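Local coordinates for enoyl-[acyl-carrier-protein] reductase [FMN] (PDB 5GVJ), which probably catalyses the NADH-dependent reduction of enoyl groups carried on acyl carrier protein, using FMN as cofactor, in bacterial fatty-acid synthesis, at residues 22-27 against 260-265; 28-33 against 200-205; 43-48 against 70-75; 231-236 against 274-279. The protein carries 1 engineered substitution. All coordinates share one frame; numbering follows the deposited sequence.

Contact 1 (22-27 against 260-265)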
# COMPACT_ATOMS: atom_id res chain seq x y z
N MET A 22 -9.49 17.75 -4.93
CA MET A 22 -10.82 17.30 -4.56
C MET A 22 -11.83 18.45 -4.70
O MET A 22 -11.46 19.63 -4.68
CB MET A 22 -10.79 16.77 -3.13
CG MET A 22 -12.04 16.07 -2.65
SD MET A 22 -11.74 15.37 -1.01
CE MET A 22 -11.32 16.81 -0.03
N ALA A 23 -13.10 18.10 -4.85
CA ALA A 23 -14.14 19.12 -4.84
C ALA A 23 -14.14 19.86 -3.51
O ALA A 23 -13.91 19.26 -2.45
CB ALA A 23 -15.51 18.50 -5.11
N TRP A 24 -14.36 21.17 -3.57
CA TRP A 24 -14.42 22.05 -2.40
C TRP A 24 -13.05 22.32 -1.80
O TRP A 24 -12.73 23.47 -1.51
CB TRP A 24 -15.38 21.50 -1.34
CG TRP A 24 -16.77 21.35 -1.86
CD1 TRP A 24 -17.43 20.19 -2.13
CD2 TRP A 24 -17.66 22.41 -2.22
NE1 TRP A 24 -18.68 20.46 -2.61
CE2 TRP A 24 -18.85 21.82 -2.68
CE3 TRP A 24 -17.58 23.81 -2.18
CZ2 TRP A 24 -19.95 22.57 -3.11
CZ3 TRP A 24 -18.67 24.55 -2.61
CH2 TRP A 24 -19.84 23.93 -3.06
N ALA A 25 -12.21 21.28 -1.63
CA ALA A 25 -10.88 21.50 -1.06
C ALA A 25 -9.87 21.96 -2.10
O ALA A 25 -8.90 22.64 -1.75
CB ALA A 25 -10.37 20.22 -0.39
N GLY A 26 -10.06 21.57 -3.36
CA GLY A 26 -9.19 22.00 -4.44
C GLY A 26 -9.51 23.40 -4.92
O GLY A 26 -9.93 23.58 -6.07
N THR A 27 -9.32 24.40 -4.06
CA THR A 27 -9.61 25.79 -4.37
C THR A 27 -8.47 26.42 -5.17
O THR A 27 -7.33 25.98 -5.08
CB THR A 27 -9.82 26.59 -3.09
OG1 THR A 27 -8.61 26.56 -2.31
CG2 THR A 27 -10.98 26.05 -2.26
N SER A 260 -22.83 16.45 1.78
CA SER A 260 -22.11 16.09 3.00
C SER A 260 -20.64 16.47 2.93
O SER A 260 -20.05 16.87 3.94
CB SER A 260 -22.26 14.59 3.29
OG SER A 260 -21.70 13.80 2.25
N LEU A 261 -20.02 16.37 1.74
CA LEU A 261 -18.61 16.76 1.63
C LEU A 261 -18.45 18.27 1.81
O LEU A 261 -17.51 18.71 2.49
CB LEU A 261 -18.03 16.32 0.28
CG LEU A 261 -16.55 16.67 0.07
CD1 LEU A 261 -15.64 15.92 1.05
CD2 LEU A 261 -16.10 16.44 -1.37
N ARG A 262 -19.36 19.06 1.24
CA ARG A 262 -19.29 20.51 1.42
C ARG A 262 -19.43 20.90 2.89
O ARG A 262 -18.75 21.82 3.36
CB ARG A 262 -20.36 21.20 0.59
CG ARG A 262 -20.15 22.70 0.47
CD ARG A 262 -21.44 23.43 0.10
NE ARG A 262 -22.46 23.26 1.13
CZ ARG A 262 -22.61 24.06 2.19
NH1 ARG A 262 -21.81 25.11 2.35
NH2 ARG A 262 -23.56 23.81 3.07
N ARG A 263 -20.30 20.22 3.63
CA ARG A 263 -20.50 20.57 5.03
C ARG A 263 -19.22 20.36 5.84
O ARG A 263 -18.93 21.13 6.76
CB ARG A 263 -21.65 19.77 5.64
CG ARG A 263 -23.04 20.14 5.12
CD ARG A 263 -24.12 19.68 6.08
NE ARG A 263 -24.32 18.24 6.06
CZ ARG A 263 -25.12 17.60 5.21
NH1 ARG A 263 -25.82 18.28 4.30
NH2 ARG A 263 -25.24 16.27 5.26
N ALA A 264 -18.46 19.31 5.52
CA ALA A 264 -17.20 19.10 6.23
C ALA A 264 -16.15 20.12 5.81
O ALA A 264 -15.56 20.80 6.66
CB ALA A 264 -16.69 17.68 5.98
N VAL A 265 -15.93 20.27 4.50
CA VAL A 265 -14.88 21.14 4.00
C VAL A 265 -15.17 22.61 4.32
O VAL A 265 -14.31 23.34 4.82
CB VAL A 265 -14.68 20.94 2.49
CG1 VAL A 265 -13.74 22.01 1.93
CG2 VAL A 265 -14.11 19.56 2.21

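Contact 2 (28-33 against 200-205)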
# COMPACT_ATOMS: atom_id res chain seq x y z
N PRO A 28 -8.76 27.49 -5.92
CA PRO A 28 -7.66 28.23 -6.57
C PRO A 28 -6.62 28.73 -5.59
O PRO A 28 -5.44 28.83 -5.94
CB PRO A 28 -8.38 29.40 -7.26
CG PRO A 28 -9.78 28.93 -7.44
CD PRO A 28 -10.09 27.98 -6.32
N THR A 29 -7.01 29.05 -4.35
CA THR A 29 -6.03 29.55 -3.39
C THR A 29 -5.01 28.48 -3.02
O THR A 29 -3.81 28.76 -2.94
CB THR A 29 -6.73 30.06 -2.12
OG1 THR A 29 -7.59 31.15 -2.45
CG2 THR A 29 -5.70 30.59 -1.20
N LEU A 30 -5.47 27.25 -2.77
CA LEU A 30 -4.52 26.17 -2.48
C LEU A 30 -3.75 25.76 -3.73
O LEU A 30 -2.54 25.54 -3.67
CB LEU A 30 -5.25 24.97 -1.88
CG LEU A 30 -4.43 23.71 -1.54
CD1 LEU A 30 -3.14 24.03 -0.75
CD2 LEU A 30 -5.29 22.75 -0.75
N ALA A 31 -4.45 25.67 -4.86
CA ALA A 31 -3.79 25.29 -6.11
C ALA A 31 -2.72 26.31 -6.51
O ALA A 31 -1.62 25.94 -6.92
CB ALA A 31 -4.83 25.14 -7.22
N ALA A 32 -3.02 27.60 -6.37
CA ALA A 32 -2.03 28.61 -6.73
C ALA A 32 -0.79 28.49 -5.85
O ALA A 32 0.34 28.69 -6.32
CB ALA A 32 -2.65 30.01 -6.64
N ALA A 33 -0.98 28.17 -4.57
CA ALA A 33 0.14 28.03 -3.66
C ALA A 33 1.03 26.85 -4.03
O ALA A 33 2.27 26.96 -4.03
CB ALA A 33 -0.37 27.89 -2.22
N VAL A 200 -1.15 25.32 5.60
CA VAL A 200 -1.55 26.66 6.01
C VAL A 200 -2.38 27.33 4.92
O VAL A 200 -3.38 27.99 5.19
CB VAL A 200 -0.32 27.52 6.39
CG1 VAL A 200 -0.74 28.95 6.74
CG2 VAL A 200 0.41 26.91 7.57
N GLU A 201 -1.99 27.12 3.66
CA GLU A 201 -2.66 27.77 2.53
C GLU A 201 -3.92 27.04 2.09
O GLU A 201 -4.63 27.54 1.21
CB GLU A 201 -1.69 27.89 1.35
CG GLU A 201 -0.51 28.85 1.60
CD GLU A 201 0.61 28.25 2.44
OE1 GLU A 201 0.56 27.03 2.75
OE2 GLU A 201 1.56 28.99 2.81
N SER A 202 -4.21 25.88 2.66
CA SER A 202 -5.48 25.22 2.38
C SER A 202 -6.61 25.98 3.04
O SER A 202 -6.47 26.46 4.17
CB SER A 202 -5.45 23.77 2.88
OG SER A 202 -6.77 23.27 3.07
N ASP A 203 -7.74 26.11 2.34
CA ASP A 203 -8.88 26.86 2.85
C ASP A 203 -10.00 25.96 3.37
O ASP A 203 -11.12 26.43 3.57
CB ASP A 203 -9.42 27.82 1.78
CG ASP A 203 -8.66 29.13 1.76
OD1 ASP A 203 -7.88 29.38 2.70
OD2 ASP A 203 -8.85 29.93 0.81
N VAL A 204 -9.71 24.69 3.65
CA VAL A 204 -10.69 23.86 4.34
C VAL A 204 -10.86 24.39 5.76
O VAL A 204 -9.97 25.04 6.32
CB VAL A 204 -10.26 22.38 4.32
CG1 VAL A 204 -9.89 21.96 2.91
CG2 VAL A 204 -9.09 22.14 5.25
N HIS A 205 -12.03 24.12 6.34
CA HIS A 205 -12.36 24.64 7.66
C HIS A 205 -11.31 24.21 8.69
O HIS A 205 -10.79 23.09 8.60
CB HIS A 205 -13.75 24.12 8.07
CG HIS A 205 -14.33 24.80 9.27
ND1 HIS A 205 -13.98 24.46 10.56
CD2 HIS A 205 -15.27 25.77 9.38
CE1 HIS A 205 -14.66 25.20 11.41
NE2 HIS A 205 -15.46 26.00 10.73

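Contact 3 (43-48 against 70-75)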
# COMPACT_ATOMS: atom_id res chain seq x y z
N ILE A 43 -7.12 22.58 -9.48
CA ILE A 43 -8.44 23.08 -9.13
C ILE A 43 -9.43 21.92 -9.21
O ILE A 43 -9.54 21.26 -10.25
CB ILE A 43 -8.87 24.22 -10.08
CG1 ILE A 43 -7.96 25.43 -9.90
CG2 ILE A 43 -10.33 24.57 -9.86
CD1 ILE A 43 -8.15 26.50 -11.00
N GLY A 44 -10.13 21.65 -8.12
CA GLY A 44 -11.14 20.61 -8.12
C GLY A 44 -12.48 21.14 -8.60
O GLY A 44 -13.11 21.96 -7.91
N SER A 45 -12.93 20.70 -9.77
CA SER A 45 -14.16 21.23 -10.35
C SER A 45 -15.37 20.36 -10.05
O SER A 45 -16.45 20.62 -10.60
CB SER A 45 -14.00 21.40 -11.87
OG SER A 45 -14.07 20.16 -12.56
N GLY A 46 -15.22 19.36 -9.18
CA GLY A 46 -16.26 18.35 -9.02
C GLY A 46 -17.63 18.93 -8.71
O GLY A 46 -18.65 18.39 -9.16
N ALA A 47 -17.67 20.04 -7.96
CA ALA A 47 -18.91 20.70 -7.58
C ALA A 47 -19.13 22.00 -8.33
O ALA A 47 -19.92 22.84 -7.89
CB ALA A 47 -18.93 20.96 -6.07
N MET A 48 -18.45 22.20 -9.45
CA MET A 48 -18.48 23.47 -10.14
C MET A 48 -19.37 23.43 -11.37
O MET A 48 -19.52 22.38 -12.02
CB MET A 48 -17.06 23.90 -10.55
CG MET A 48 -16.19 24.40 -9.41
SD MET A 48 -14.62 24.99 -10.07
CE MET A 48 -13.69 25.40 -8.60
N VAL A 70 -6.71 21.09 -13.70
CA VAL A 70 -8.12 21.06 -13.32
C VAL A 70 -8.55 19.60 -13.29
O VAL A 70 -8.34 18.87 -14.27
CB VAL A 70 -9.02 21.85 -14.29
CG1 VAL A 70 -10.48 21.57 -13.97
CG2 VAL A 70 -8.72 23.35 -14.20
N ASN A 71 -9.13 19.18 -12.18
CA ASN A 71 -9.71 17.84 -12.06
C ASN A 71 -11.19 17.88 -12.41
O ASN A 71 -11.94 18.68 -11.85
CB ASN A 71 -9.52 17.29 -10.65
CG ASN A 71 -10.11 15.90 -10.49
OD1 ASN A 71 -9.66 14.95 -11.14
ND2 ASN A 71 -11.12 15.78 -9.64
N ILE A 72 -11.60 17.01 -13.32
CA ILE A 72 -12.98 16.94 -13.78
C ILE A 72 -13.56 15.60 -13.36
O ILE A 72 -12.94 14.56 -13.58
CB ILE A 72 -13.06 17.13 -15.30
CG1 ILE A 72 -12.69 18.58 -15.66
CG2 ILE A 72 -14.44 16.74 -15.83
CD1 ILE A 72 -12.67 18.85 -17.12
N ILE A 73 -14.74 15.63 -12.73
CA ILE A 73 -15.45 14.41 -12.35
C ILE A 73 -16.37 14.00 -13.49
O ILE A 73 -17.29 14.74 -13.85
CB ILE A 73 -16.24 14.60 -11.05
CG1 ILE A 73 -15.31 15.02 -9.92
CG2 ILE A 73 -16.95 13.30 -10.70
CD1 ILE A 73 -14.22 14.02 -9.64
N LEU A 74 -16.15 12.80 -14.03
CA LEU A 74 -16.82 12.38 -15.26
C LEU A 74 -18.32 12.25 -15.08
O LEU A 74 -19.07 12.43 -16.05
CB LEU A 74 -16.22 11.06 -15.74
CG LEU A 74 -14.80 11.16 -16.28
CD1 LEU A 74 -14.17 9.79 -16.37
CD2 LEU A 74 -14.77 11.86 -17.65
N VAL A 75 -18.79 11.92 -13.87
CA VAL A 75 -20.22 11.76 -13.63
C VAL A 75 -20.93 13.08 -13.38
O VAL A 75 -22.16 13.09 -13.21
CB VAL A 75 -20.46 10.80 -12.44
CG1 VAL A 75 -19.78 9.47 -12.69
CG2 VAL A 75 -19.96 11.41 -11.15
O HOH W 1 -16.20 18.06 -12.42
O HOH W 2 -12.82 17.74 -8.21

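Contact 4 (231-236 against 274-279). Engineered in segment 274-279: Ala276 (natural residue Met).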
# COMPACT_ATOMS: atom_id res chain seq x y z
N ALA A 231 -16.28 4.78 -0.37
CA ALA A 231 -15.58 6.03 -0.16
C ALA A 231 -14.97 6.02 1.24
O ALA A 231 -15.61 5.58 2.19
CB ALA A 231 -16.50 7.24 -0.32
N ARG A 232 -13.73 6.50 1.35
CA ARG A 232 -13.01 6.50 2.62
C ARG A 232 -13.17 7.85 3.29
O ARG A 232 -12.84 8.89 2.71
CB ARG A 232 -11.53 6.18 2.42
CG ARG A 232 -10.74 6.15 3.74
CD ARG A 232 -9.30 5.71 3.50
NE ARG A 232 -9.23 4.42 2.82
CZ ARG A 232 -9.29 3.25 3.43
NH1 ARG A 232 -9.44 3.20 4.75
NH2 ARG A 232 -9.22 2.12 2.72
N VAL A 233 -13.66 7.83 4.53
CA VAL A 233 -13.85 9.04 5.32
C VAL A 233 -13.40 8.79 6.75
O VAL A 233 -13.27 7.65 7.21
CB VAL A 233 -15.31 9.54 5.31
CG1 VAL A 233 -15.74 9.96 3.91
CG2 VAL A 233 -16.25 8.48 5.88
N LEU A 234 -13.17 9.89 7.46
CA LEU A 234 -12.82 9.84 8.88
C LEU A 234 -13.93 9.18 9.68
O LEU A 234 -15.11 9.25 9.33
CB LEU A 234 -12.57 11.27 9.37
CG LEU A 234 -11.23 11.65 10.01
CD1 LEU A 234 -10.11 10.74 9.56
CD2 LEU A 234 -10.89 13.08 9.66
N ARG A 235 -13.55 8.50 10.77
CA ARG A 235 -14.51 7.82 11.64
C ARG A 235 -15.32 8.81 12.48
O ARG A 235 -15.15 8.88 13.70
CB ARG A 235 -13.80 6.81 12.55
CG ARG A 235 -13.32 5.57 11.82
CD ARG A 235 -12.79 4.49 12.77
NE ARG A 235 -12.19 3.39 12.02
CZ ARG A 235 -12.78 2.22 11.80
NH1 ARG A 235 -14.00 1.99 12.28
NH2 ARG A 235 -12.16 1.28 11.09
N THR A 236 -16.19 9.56 11.83
CA THR A 236 -16.99 10.64 12.38
C THR A 236 -18.40 10.15 12.70
O THR A 236 -18.81 9.07 12.27
CB THR A 236 -17.03 11.79 11.35
OG1 THR A 236 -17.16 13.05 12.02
CG2 THR A 236 -18.18 11.63 10.40
N SER A 274 -18.97 14.79 5.66
CA SER A 274 -18.20 13.63 5.24
C SER A 274 -16.74 14.07 5.08
O SER A 274 -16.42 14.85 4.18
CB SER A 274 -18.74 13.04 3.94
OG SER A 274 -19.91 12.29 4.20
N PHE A 275 -15.87 13.57 5.96
CA PHE A 275 -14.49 14.02 6.00
C PHE A 275 -13.65 13.04 5.18
O PHE A 275 -13.06 12.10 5.71
CB PHE A 275 -14.01 14.15 7.44
CG PHE A 275 -14.64 15.31 8.17
CD1 PHE A 275 -15.91 15.21 8.70
CD2 PHE A 275 -13.96 16.51 8.28
CE1 PHE A 275 -16.50 16.29 9.35
CE2 PHE A 275 -14.54 17.59 8.94
CZ PHE A 275 -15.81 17.48 9.47
N ALA A 276 -13.61 13.28 3.87
CA ALA A 276 -12.92 12.42 2.90
C ALA A 276 -11.42 12.61 3.03
O ALA A 276 -10.82 13.47 2.38
CB ALA A 276 -13.39 12.73 1.48
N VAL A 277 -10.80 11.82 3.90
CA VAL A 277 -9.36 11.88 4.09
C VAL A 277 -8.82 10.45 4.07
O VAL A 277 -9.51 9.50 4.45
CB VAL A 277 -8.95 12.62 5.39
CG1 VAL A 277 -10.03 13.62 5.83
CG2 VAL A 277 -8.61 11.67 6.50
N GLY A 278 -7.58 10.31 3.60
CA GLY A 278 -6.97 9.01 3.43
C GLY A 278 -6.24 8.55 4.66
O GLY A 278 -6.12 9.26 5.66
N GLN A 279 -5.73 7.31 4.59
CA GLN A 279 -5.00 6.75 5.71
C GLN A 279 -3.73 7.52 6.00
O GLN A 279 -3.22 7.46 7.12
CB GLN A 279 -4.69 5.26 5.45
CG GLN A 279 -5.93 4.38 5.42
CD GLN A 279 -5.61 2.90 5.26
OE1 GLN A 279 -4.45 2.52 5.10
NE2 GLN A 279 -6.63 2.05 5.31
O HOH W 3 -16.33 11.56 7.92

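Contact 1 (22-27 against 260-265)
Arg262 CG sits over one face of the Trp24 indole, and Trp24 gives up the most surface in this contact, much of it to Arg262. Arg262 CG stands 3.4 Å from the centroid of the Trp24 six-membered ring, a CH-pi contact only 8° off the ring normal, and CD follows it out over the benzo end, 3.6 Å from Trp24 CH2. The chain then bends, so the guanidinium does not stack: its plane is turned 75° from the ring, and NH1 goes to a salt bridge with Glu267. A second tight spot lies deeper. Val265 CG1 touches Trp24 CB at 3.7 Å and reaches Ala25 N at 3.9 Å. The loop 22-27 follows strand 17-18 on the way to helix 28-36 of the TIM-barrel fold, and Ala23 in it contacts FMN in another structure of this protein; the cofactor is not bound to this chain. The short helix 260-265 packs on this loop. Packing is looser around Leu261. Leu261 CD2 lies 3.7 Å from Ala23 O and sits at the indole edge, near its plane, 4.1 Å from Trp24 CD1. The same methyl keeps 4.3 Å from Met22 CG. Trp24 itself is the exposed member, yet its other face is not bare, since Ala47 packs there. Val265 and Ala25 are buried, with Tyr208 and Val204 respectively as further neighbours.

Contact 2 (28-33 against 200-205)
Leu30 packs against Ser202, and their CA atoms are the closest pair across the contact, 5.0 Å apart. Its CB starts 4.1 Å from Glu201 O. CG stands anti to the backbone N (chi1 178°), and from it the two methyls fan out over Ser202: CD1 meets the backbone with Ser202 N at 4.0 Å, and CD2 touches Ser202 CB at 3.8 Å. An alanine here would probably leave a gap against Ser202, since both methyl contacts disappear while CB and its approach to Glu201 remain. The Ser202 hydroxyl is engaged with Val197 O. On the flank, Ala33 CB rests on Glu201 CB at 3.8 Å; the Glu201 chain bends at chi2 (79°), and its carboxylate leads away to Val290 N. Thr29 and Asp203 cross at about a right angle, with Asp203 OD2 3.6 Å from Thr29 CB. That carboxylate sits by the first turn of helix 28-36, whose N-terminal dipole would probably suit its charge. Helix 28-36 follows strand 17-18 and the loop 200-205 comes after strand 189-191, so the contact joins segments behind the first and last strands of the parallel sheet in chain order, which lie side by side as in a closed TIM barrel.

Contact 3 (43-48 against 70-75)
Val70 and Ile43 sit side by side as a bridge pair of two parallel strands, and with Ser45 they bury the most surface here. Ile43 CB and Val70 CG2 are 4.2 Å apart, on the sheet face that helix 50-63 covers through Leu53 and Leu60. Between the backbones, Ile43 O accepts from Asn71 N at 2.9 Å and also lies 3.4 Å from Val70 CA, a CA-H...O contact. Strand 41-44, helix 50-63 and strand 68-73 form a beta-alpha-beta unit of the barrel. Ser45, further along the chain, adds most of the polar contact. Its CB meets Val70 CG1 at 4.1 Å, while OG, placed between the backbone N and the carbonyl carbon (chi1 76°), turns to Asn71 O at 2.7 Å. Ser45 N reaches the same oxygen at 3.1 Å. The amide donor lies in the carbonyl plane, whereas the hydroxyl donor is tilted 24° from it, with a C=O...donor angle of 136°. Water 1 then donates to Ser45 OG at 3.0 Å and accepts from Ile73 N at 2.9 Å. A second water accepts from Gly46 N and Asn71 ND2, and Asn71 OD1 is held by Thr95. Gly46 CA packs on Ile73 CG1. The chemistry implies a water-mediated continuation of strand pairing: the serine hydroxyl gives its proton to Asn71 O and takes one from water, and that water replaces a direct backbone bond to Ile73 N.

Contact 4 (231-236 against 274-279)
Arg232 leaves its strand with CG anti to the backbone N (chi1 -179°) and bends at chi3 (-56°), placing NE so that the guanidinium lies beside Gln279. The two flat groups cross with their planes 77° apart, Gln279 NE2 standing over one guanidinium face, 3.1 Å from Arg232 NH1. Both are donors, so this is no hydrogen bond: NH1 serves Thr220 OG1 and NH2 serves Met141 O, while the Gln279 amide bonds to Glu149 and Thr151 of the second subunit. A leucine in place of Arg232 would probably leave Thr220 OG1 and Met141 O without these donors and uncover one side of the Gln279 amide. Leu234 N donates to Phe275 O at 2.8 Å. Phe275 O also takes a CA-H...O contact from Val233 CA, 3.2 Å away, and CA of the engineered Ala276 makes another to Arg232 O at 3.5 Å. A water bridges Leu234 O to Phe275 N. Leu234 CB packs on Phe275 CB at 3.8 Å and its CD1 on Val277 CG2 at 3.5 Å. The loop 274-279 lies across strand 231-234 of the antiparallel sheet, and Gly278 N bonds Thr194 OG1, an FMN residue. Val277 O, 3.6 Å from Arg232 CG, is buried with no polar partner in the model. The chemistry implies that the two donors, Arg232 and Gln279, are held by acceptors outside their meeting, some across the dimer interface.

How the contacts relate
Contact 1 is the hub. Its loop 22-27 bonds to contact 3 through Gly26 O and Gly44 N, 2.8 Å apart, and its helix 260-265 bonds to contact 2 through Val265 O and His205 N at 2.9 Å and to contact 4 through Ser260 O and Ser274 N at 2.9 Å. Contacts 2 and 3 nest along the chain inside the loop that contact 1 closes, whereas contact 4 crosses it. Contacts 3 and 4 do not touch, their nearest atoms being about 11 Å apart. All four lie near FMN-binding residues: contact 1 holds Ala23, contact 3 neighbours Gly21 and Ala23, contact 4 Gly144 and Thr194, and contact 2 stands slightly farther off, Leu30 about 7 Å from Gly21.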